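Local coordinates for protein Non-reducing end beta-L-arabinofuranosidase (Bacteroides thetaiotaomicron, PDB 5MQO) that probably hydrolyses glycosidic bonds in plant pectin as a gut-bacterial glycoside hydrolase of family GH127, probably acting as an aceric acidase, at residues N484-T492 and A502-P510; M577-E585 and Q596-L604. All blocks are in the same frame, centred on the assembly; numbering follows the deposited sequence.

Interaction 1 of 2, residues N484-T492 and A502-P510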
# COMPACT_ATOMS: atom_id res chain seq x y z
N ASN A 484 -2.27 -12.02 8.57
CA ASN A 484 -2.84 -11.05 7.67
C ASN A 484 -2.33 -11.13 6.23
O ASN A 484 -3.14 -11.17 5.31
CB ASN A 484 -2.60 -9.67 8.25
CG ASN A 484 -3.44 -9.44 9.48
OD1 ASN A 484 -4.64 -9.57 9.43
ND2 ASN A 484 -2.81 -9.10 10.60
N LEU A 485 -1.02 -11.13 6.00
CA LEU A 485 -0.50 -11.26 4.64
C LEU A 485 0.31 -12.52 4.53
O LEU A 485 1.40 -12.56 5.07
CB LEU A 485 0.38 -10.09 4.20
CG LEU A 485 -0.18 -8.67 4.15
CD1 LEU A 485 0.63 -7.85 3.15
CD2 LEU A 485 -1.67 -8.61 3.84
N TYR A 486 -0.24 -13.49 3.78
CA TYR A 486 0.40 -14.77 3.54
C TYR A 486 1.65 -14.64 2.67
O TYR A 486 1.70 -13.83 1.74
CB TYR A 486 -0.60 -15.80 2.95
CG TYR A 486 -1.83 -16.00 3.83
CD1 TYR A 486 -1.70 -16.48 5.14
CD2 TYR A 486 -3.11 -15.69 3.39
CE1 TYR A 486 -2.79 -16.63 5.98
CE2 TYR A 486 -4.22 -15.85 4.23
CZ TYR A 486 -4.05 -16.31 5.53
OH TYR A 486 -5.09 -16.48 6.40
N GLY A 487 2.64 -15.47 2.98
CA GLY A 487 3.95 -15.47 2.31
C GLY A 487 4.93 -16.23 3.19
O GLY A 487 4.82 -16.21 4.43
N ALA A 488 5.89 -16.90 2.56
CA ALA A 488 6.82 -17.74 3.29
C ALA A 488 7.64 -16.85 4.21
O ALA A 488 8.20 -15.87 3.74
CB ALA A 488 7.72 -18.47 2.33
N ASN A 489 7.69 -17.20 5.50
CA ASN A 489 8.35 -16.40 6.50
C ASN A 489 8.64 -17.14 7.82
O ASN A 489 8.02 -18.15 8.12
CB ASN A 489 7.49 -15.15 6.81
CG ASN A 489 6.21 -15.49 7.59
OD1 ASN A 489 6.24 -15.96 8.73
ND2 ASN A 489 5.08 -15.22 6.98
N THR A 490 9.57 -16.59 8.60
CA THR A 490 9.64 -16.85 10.04
C THR A 490 9.03 -15.69 10.85
O THR A 490 9.16 -14.53 10.47
CB THR A 490 11.08 -17.05 10.53
OG1 THR A 490 11.83 -15.87 10.25
CG2 THR A 490 11.72 -18.24 9.88
N LEU A 491 8.39 -16.02 11.96
CA LEU A 491 8.02 -15.06 12.99
C LEU A 491 8.53 -15.53 14.35
O LEU A 491 8.19 -16.63 14.77
CB LEU A 491 6.51 -14.93 13.08
CG LEU A 491 5.91 -14.27 14.33
CD1 LEU A 491 6.43 -12.85 14.51
CD2 LEU A 491 4.41 -14.28 14.21
N THR A 492 9.33 -14.68 15.01
CA THR A 492 9.71 -14.85 16.42
C THR A 492 9.36 -13.58 17.21
O THR A 492 10.04 -12.56 17.12
CB THR A 492 11.20 -15.21 16.59
OG1 THR A 492 11.99 -14.08 16.25
CG2 THR A 492 11.61 -16.35 15.66
N ALA A 502 7.92 -18.81 18.41
CA ALA A 502 8.46 -18.74 17.06
C ALA A 502 7.63 -19.61 16.17
O ALA A 502 7.23 -20.69 16.58
CB ALA A 502 9.90 -19.20 17.04
N LEU A 503 7.34 -19.15 14.96
CA LEU A 503 6.67 -20.02 14.02
C LEU A 503 7.23 -19.89 12.60
O LEU A 503 7.96 -18.97 12.28
CB LEU A 503 5.14 -19.86 14.10
CG LEU A 503 4.51 -18.48 13.85
CD1 LEU A 503 4.40 -18.15 12.36
CD2 LEU A 503 3.14 -18.41 14.49
N VAL A 504 6.92 -20.88 11.79
CA VAL A 504 7.39 -20.95 10.42
C VAL A 504 6.19 -21.10 9.49
O VAL A 504 5.35 -21.99 9.68
CB VAL A 504 8.36 -22.13 10.21
CG1 VAL A 504 9.04 -22.03 8.86
CG2 VAL A 504 9.41 -22.12 11.30
N GLN A 505 6.13 -20.21 8.49
CA GLN A 505 5.04 -20.17 7.53
C GLN A 505 5.60 -20.67 6.22
O GLN A 505 6.59 -20.12 5.73
CB GLN A 505 4.52 -18.74 7.39
CG GLN A 505 3.41 -18.59 6.33
CD GLN A 505 2.44 -17.45 6.61
OE1 GLN A 505 2.38 -16.91 7.70
NE2 GLN A 505 1.68 -17.10 5.63
N GLU A 506 4.98 -21.70 5.65
CA GLU A 506 5.40 -22.23 4.36
C GLU A 506 4.23 -22.13 3.42
O GLU A 506 3.13 -22.54 3.77
CB GLU A 506 5.86 -23.67 4.50
CG GLU A 506 6.74 -23.92 5.72
CD GLU A 506 7.39 -25.30 5.70
OE1 GLU A 506 6.74 -26.28 6.14
OE2 GLU A 506 8.53 -25.38 5.22
N THR A 507 4.46 -21.56 2.23
CA THR A 507 3.43 -21.41 1.19
C THR A 507 4.02 -20.83 -0.10
O THR A 507 5.01 -20.11 -0.02
CB THR A 507 2.29 -20.49 1.63
OG1 THR A 507 1.37 -20.37 0.56
CG2 THR A 507 2.83 -19.08 2.06
N ASP A 508 3.41 -21.12 -1.25
CA ASP A 508 3.90 -20.52 -2.52
C ASP A 508 3.02 -19.34 -2.94
O ASP A 508 3.12 -18.84 -4.05
CB ASP A 508 4.05 -21.57 -3.65
CG ASP A 508 4.95 -21.07 -4.85
OD1 ASP A 508 5.90 -20.28 -4.64
OD2 ASP A 508 4.69 -21.47 -6.02
N TYR A 509 2.17 -18.88 -2.01
CA TYR A 509 1.35 -17.66 -2.13
C TYR A 509 2.22 -16.50 -2.62
O TYR A 509 3.40 -16.44 -2.25
CB TYR A 509 0.75 -17.31 -0.75
CG TYR A 509 -0.48 -16.42 -0.73
CD1 TYR A 509 -1.78 -16.95 -0.78
CD2 TYR A 509 -0.37 -15.05 -0.61
CE1 TYR A 509 -2.90 -16.13 -0.73
CE2 TYR A 509 -1.49 -14.24 -0.57
CZ TYR A 509 -2.75 -14.77 -0.63
OH TYR A 509 -3.83 -13.92 -0.59
N PRO A 510 1.71 -15.63 -3.48
CA PRO A 510 0.35 -15.64 -4.02
C PRO A 510 0.06 -16.64 -5.16
O PRO A 510 -1.08 -16.68 -5.65
CB PRO A 510 0.22 -14.22 -4.56
CG PRO A 510 1.58 -13.94 -5.10
CD PRO A 510 2.55 -14.65 -4.18
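Ala502 meets Thr492 as a non-hydrogen-bonded antiparallel pair, its CB touching the methyl CG2 of that threonine at 3.6 Å. One residue on, Leu503 forms a hydrogen-bonded pair with Leu491: each backbone N reaches the other's carbonyl O, and the leucines pack on the same side of the sheet through Leu503 CD1 and Leu491 CB, 3.9 Å apart. Val504 faces Thr490 as a non-hydrogen-bonded pair on the face that also carries Ala502 and Thr492.

Gln505 is the hub. Its N gives a nearly straight bond to Asn489 O at 2.8 Å, and its O accepts from Asn489 N. With CG anti to the backbone N (chi1 177°) and the chain extended beyond it, the side chain runs past Gly487 and brings its amide to two neighbours. Gln505 OE1 receives a weak bond from Asn489 ND2 at 3.3 Å, the amide planes turned 60° apart. Gln505 NE2 lies at the edge of the Tyr486 ring, in its plane, 3.5 Å from Tyr486 CD1. The other end of the Asn489 amide is held from outside, OD1 bonding to Tyr474 OH, and the same hydroxyl is weakly bonded to Gln505 OE1.

Thr507 lays CG2 against the Gly487 backbone, while its OG1 accepts from Tyr509 N in an ST turn and also bonds to Asn514 O. Tyr509 then turns a face to Tyr486: CB of Tyr486 sits over it, 3.8 Å from the ring centroid in a CH-pi contact, and the edge of the Tyr486 ring points at the same ring, the planes 76° apart. The hydroxyl of Tyr486 bonds to Arg534 O. Regular pairing thus gives way to a T-shaped tyrosine pair, beyond the paired strands of an antiparallel beta hairpin in the GH127 middle domain.

Interaction 2 of 2, residues M577-E585 and Q596-L604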
# COMPACT_ATOMS: atom_id res chain seq x y z
N MET A 577 -6.87 -22.55 0.77
CA MET A 577 -7.80 -21.62 0.09
C MET A 577 -7.92 -22.05 -1.34
O MET A 577 -6.91 -22.27 -1.98
CB MET A 577 -7.28 -20.16 0.13
CG MET A 577 -7.26 -19.53 1.53
SD MET A 577 -6.20 -18.06 1.76
CE MET A 577 -4.58 -18.81 1.77
N ASP A 578 -9.13 -22.21 -1.85
CA ASP A 578 -9.31 -22.38 -3.29
C ASP A 578 -8.93 -21.08 -3.94
O ASP A 578 -9.34 -20.02 -3.48
CB ASP A 578 -10.75 -22.69 -3.67
CG ASP A 578 -11.10 -24.14 -3.49
OD1 ASP A 578 -10.31 -24.92 -2.86
OD2 ASP A 578 -12.20 -24.49 -3.99
N MET A 579 -8.18 -21.17 -5.02
CA MET A 579 -7.70 -20.00 -5.70
C MET A 579 -7.96 -20.13 -7.20
O MET A 579 -7.05 -20.19 -8.01
CB MET A 579 -6.22 -19.83 -5.39
CG MET A 579 -5.70 -18.49 -5.85
SD MET A 579 -3.94 -18.32 -5.65
CE MET A 579 -3.88 -17.94 -3.92
N PRO A 580 -9.23 -20.18 -7.58
CA PRO A 580 -9.56 -20.24 -9.01
C PRO A 580 -9.35 -18.91 -9.73
O PRO A 580 -9.06 -17.91 -9.09
CB PRO A 580 -11.04 -20.55 -9.00
CG PRO A 580 -11.54 -19.82 -7.78
CD PRO A 580 -10.44 -19.99 -6.75
N VAL A 581 -9.50 -18.93 -11.05
CA VAL A 581 -9.44 -17.73 -11.88
C VAL A 581 -10.79 -17.08 -11.75
O VAL A 581 -11.80 -17.77 -11.83
CB VAL A 581 -9.16 -18.08 -13.35
CG1 VAL A 581 -9.56 -16.96 -14.30
CG2 VAL A 581 -7.69 -18.43 -13.54
N CYS A 582 -10.80 -15.76 -11.50
CA CYS A 582 -12.05 -14.98 -11.41
C CYS A 582 -12.16 -13.93 -12.47
O CYS A 582 -11.16 -13.29 -12.82
CB CYS A 582 -12.18 -14.27 -10.07
SG CYS A 582 -12.70 -15.45 -8.87
N LEU A 583 -13.39 -13.76 -12.95
CA LEU A 583 -13.76 -12.71 -13.87
C LEU A 583 -14.65 -11.77 -13.08
O LEU A 583 -15.63 -12.22 -12.51
CB LEU A 583 -14.50 -13.28 -15.07
CG LEU A 583 -13.60 -13.78 -16.22
CD1 LEU A 583 -12.54 -14.77 -15.75
CD2 LEU A 583 -14.45 -14.40 -17.31
N LEU A 584 -14.31 -10.48 -13.03
CA LEU A 584 -15.04 -9.54 -12.23
C LEU A 584 -15.65 -8.51 -13.15
O LEU A 584 -15.02 -8.13 -14.13
CB LEU A 584 -14.11 -8.84 -11.23
CG LEU A 584 -13.65 -9.59 -9.96
CD1 LEU A 584 -12.76 -10.76 -10.31
CD2 LEU A 584 -12.90 -8.66 -9.04
N GLU A 585 -16.86 -8.04 -12.81
CA GLU A 585 -17.49 -6.89 -13.46
C GLU A 585 -17.63 -5.76 -12.43
O GLU A 585 -17.46 -5.98 -11.22
CB GLU A 585 -18.88 -7.25 -14.01
CG GLU A 585 -19.94 -7.33 -12.91
CD GLU A 585 -21.25 -7.96 -13.35
OE1 GLU A 585 -21.69 -7.66 -14.47
OE2 GLU A 585 -21.83 -8.75 -12.56
N GLN A 596 -17.27 -4.77 -19.30
CA GLN A 596 -15.89 -5.20 -19.47
C GLN A 596 -15.55 -6.03 -18.25
O GLN A 596 -16.26 -6.01 -17.23
CB GLN A 596 -14.95 -3.98 -19.64
CG GLN A 596 -15.15 -3.23 -20.97
CD GLN A 596 -14.61 -1.79 -20.98
OE1 GLN A 596 -13.39 -1.57 -21.15
NE2 GLN A 596 -15.52 -0.80 -20.85
N VAL A 597 -14.47 -6.78 -18.37
CA VAL A 597 -14.13 -7.73 -17.35
C VAL A 597 -12.67 -7.50 -17.03
O VAL A 597 -11.89 -7.10 -17.89
CB VAL A 597 -14.47 -9.18 -17.83
CG1 VAL A 597 -13.80 -9.51 -19.14
CG2 VAL A 597 -14.11 -10.25 -16.81
N VAL A 598 -12.35 -7.73 -15.76
CA VAL A 598 -10.99 -7.80 -15.24
C VAL A 598 -10.79 -9.21 -14.64
O VAL A 598 -11.71 -9.77 -14.02
CB VAL A 598 -10.73 -6.75 -14.14
CG1 VAL A 598 -11.71 -6.88 -12.97
CG2 VAL A 598 -9.30 -6.87 -13.62
N VAL A 599 -9.58 -9.75 -14.82
CA VAL A 599 -9.25 -11.10 -14.38
C VAL A 599 -8.40 -11.06 -13.12
O VAL A 599 -7.29 -10.56 -13.15
CB VAL A 599 -8.43 -11.86 -15.45
CG1 VAL A 599 -8.14 -13.28 -14.98
CG2 VAL A 599 -9.15 -11.87 -16.80
N LYS A 600 -8.90 -11.62 -12.03
CA LYS A 600 -8.09 -11.88 -10.84
C LYS A 600 -7.80 -13.38 -10.71
O LYS A 600 -8.51 -14.21 -11.28
CB LYS A 600 -8.80 -11.39 -9.57
CG LYS A 600 -8.94 -9.86 -9.45
CD LYS A 600 -9.43 -9.33 -8.08
CE LYS A 600 -8.32 -9.36 -7.04
NZ LYS A 600 -8.72 -8.83 -5.72
N ARG A 601 -6.74 -13.69 -9.98
CA ARG A 601 -6.52 -15.02 -9.43
C ARG A 601 -5.95 -14.82 -8.04
O ARG A 601 -4.87 -14.21 -7.87
CB ARG A 601 -5.56 -15.85 -10.28
CG ARG A 601 -5.22 -17.21 -9.69
CD ARG A 601 -4.76 -18.24 -10.71
NE ARG A 601 -4.64 -19.53 -10.01
CZ ARG A 601 -3.54 -20.00 -9.40
NH1 ARG A 601 -2.36 -19.37 -9.44
NH2 ARG A 601 -3.63 -21.16 -8.76
N GLY A 602 -6.69 -15.29 -7.04
CA GLY A 602 -6.32 -14.97 -5.69
C GLY A 602 -6.32 -13.45 -5.56
O GLY A 602 -7.32 -12.81 -5.99
N PRO A 603 -5.22 -12.86 -5.02
CA PRO A 603 -5.10 -11.43 -4.76
C PRO A 603 -4.52 -10.60 -5.90
O PRO A 603 -4.48 -9.36 -5.79
CB PRO A 603 -4.14 -11.37 -3.58
CG PRO A 603 -3.22 -12.52 -3.81
CD PRO A 603 -4.03 -13.59 -4.52
N LEU A 604 -4.09 -11.25 -6.98
CA LEU A 604 -3.44 -10.53 -8.08
C LEU A 604 -4.44 -10.16 -9.14
O LEU A 604 -5.16 -11.01 -9.65
CB LEU A 604 -2.32 -11.35 -8.71
CG LEU A 604 -1.16 -11.69 -7.77
CD1 LEU A 604 -0.12 -12.53 -8.50
CD2 LEU A 604 -0.49 -10.46 -7.16
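Strands 581-584 and 596-601 run antiparallel at 150°, their axes approaching to 4.7 Å. Two hydrogen-bonded pairs hold them: Cys582 with Lys600, where Cys582 N reaches Lys600 O at 2.8 Å, and Leu584 with Val598, where Leu584 N reaches Val598 O at 2.9 Å. Between them Leu583 and Val599 form a non-hydrogen-bonded pair, and CA-H...O contacts such as Val599 CA to Cys582 O fill in the ladder.

On one face, Val581 CG1 meets Val599 CG1, and both valines also pack on Leu645 of strand 640-651. Leu583 puts CB against Val597 CG2 at 3.5 Å, a methyl carried across by its position anti to the Val597 backbone N. The other face joins Leu584 CB to Val598 CG1, while Leu584 CD2 lies 3.7 Å from CD in the aliphatic part of Lys600.

Near the turn, Met579 and Arg601 cross at about a right angle. Met579 SD lies over the centre of one guanidinium face, 4.1 Å above its plane, and Arg601 NE makes a weak, bent bond to Met579 O. Trp511 O receives the firmer bond, from NH1. Met579 CG also rests 3.6 Å from Gly602 N.

Gly602 and Pro603 occupy the middle of a type II' turn from Arg601 to Leu604, which leads strand 596-601 into strand 604-609. The pairing itself is an antiparallel beta hairpin within the C-terminal domain of the GH127 family.

In the fold
The two hairpins follow one another along the chain and pack together at their ends. Interaction 1 falls in the range of the GH127 middle domain and interaction 2 in that of the C-terminal domain; their centres lie 23 Å apart, yet their ends touch. Tyr509 CE1 is 3.8 Å from Met579 CE, and Tyr509 OH is 3.6 Å from Pro603 CG, while Tyr486 CD2 packs 3.8 Å from Met577 CE. The tyrosine pair of 484-492 and 502-510 therefore meets the methionines and turn of 577-585 and 596-604. Helix 402-416 borders this junction, with Tyr413 against Tyr509 and Asn414 bonded to Pro603 O.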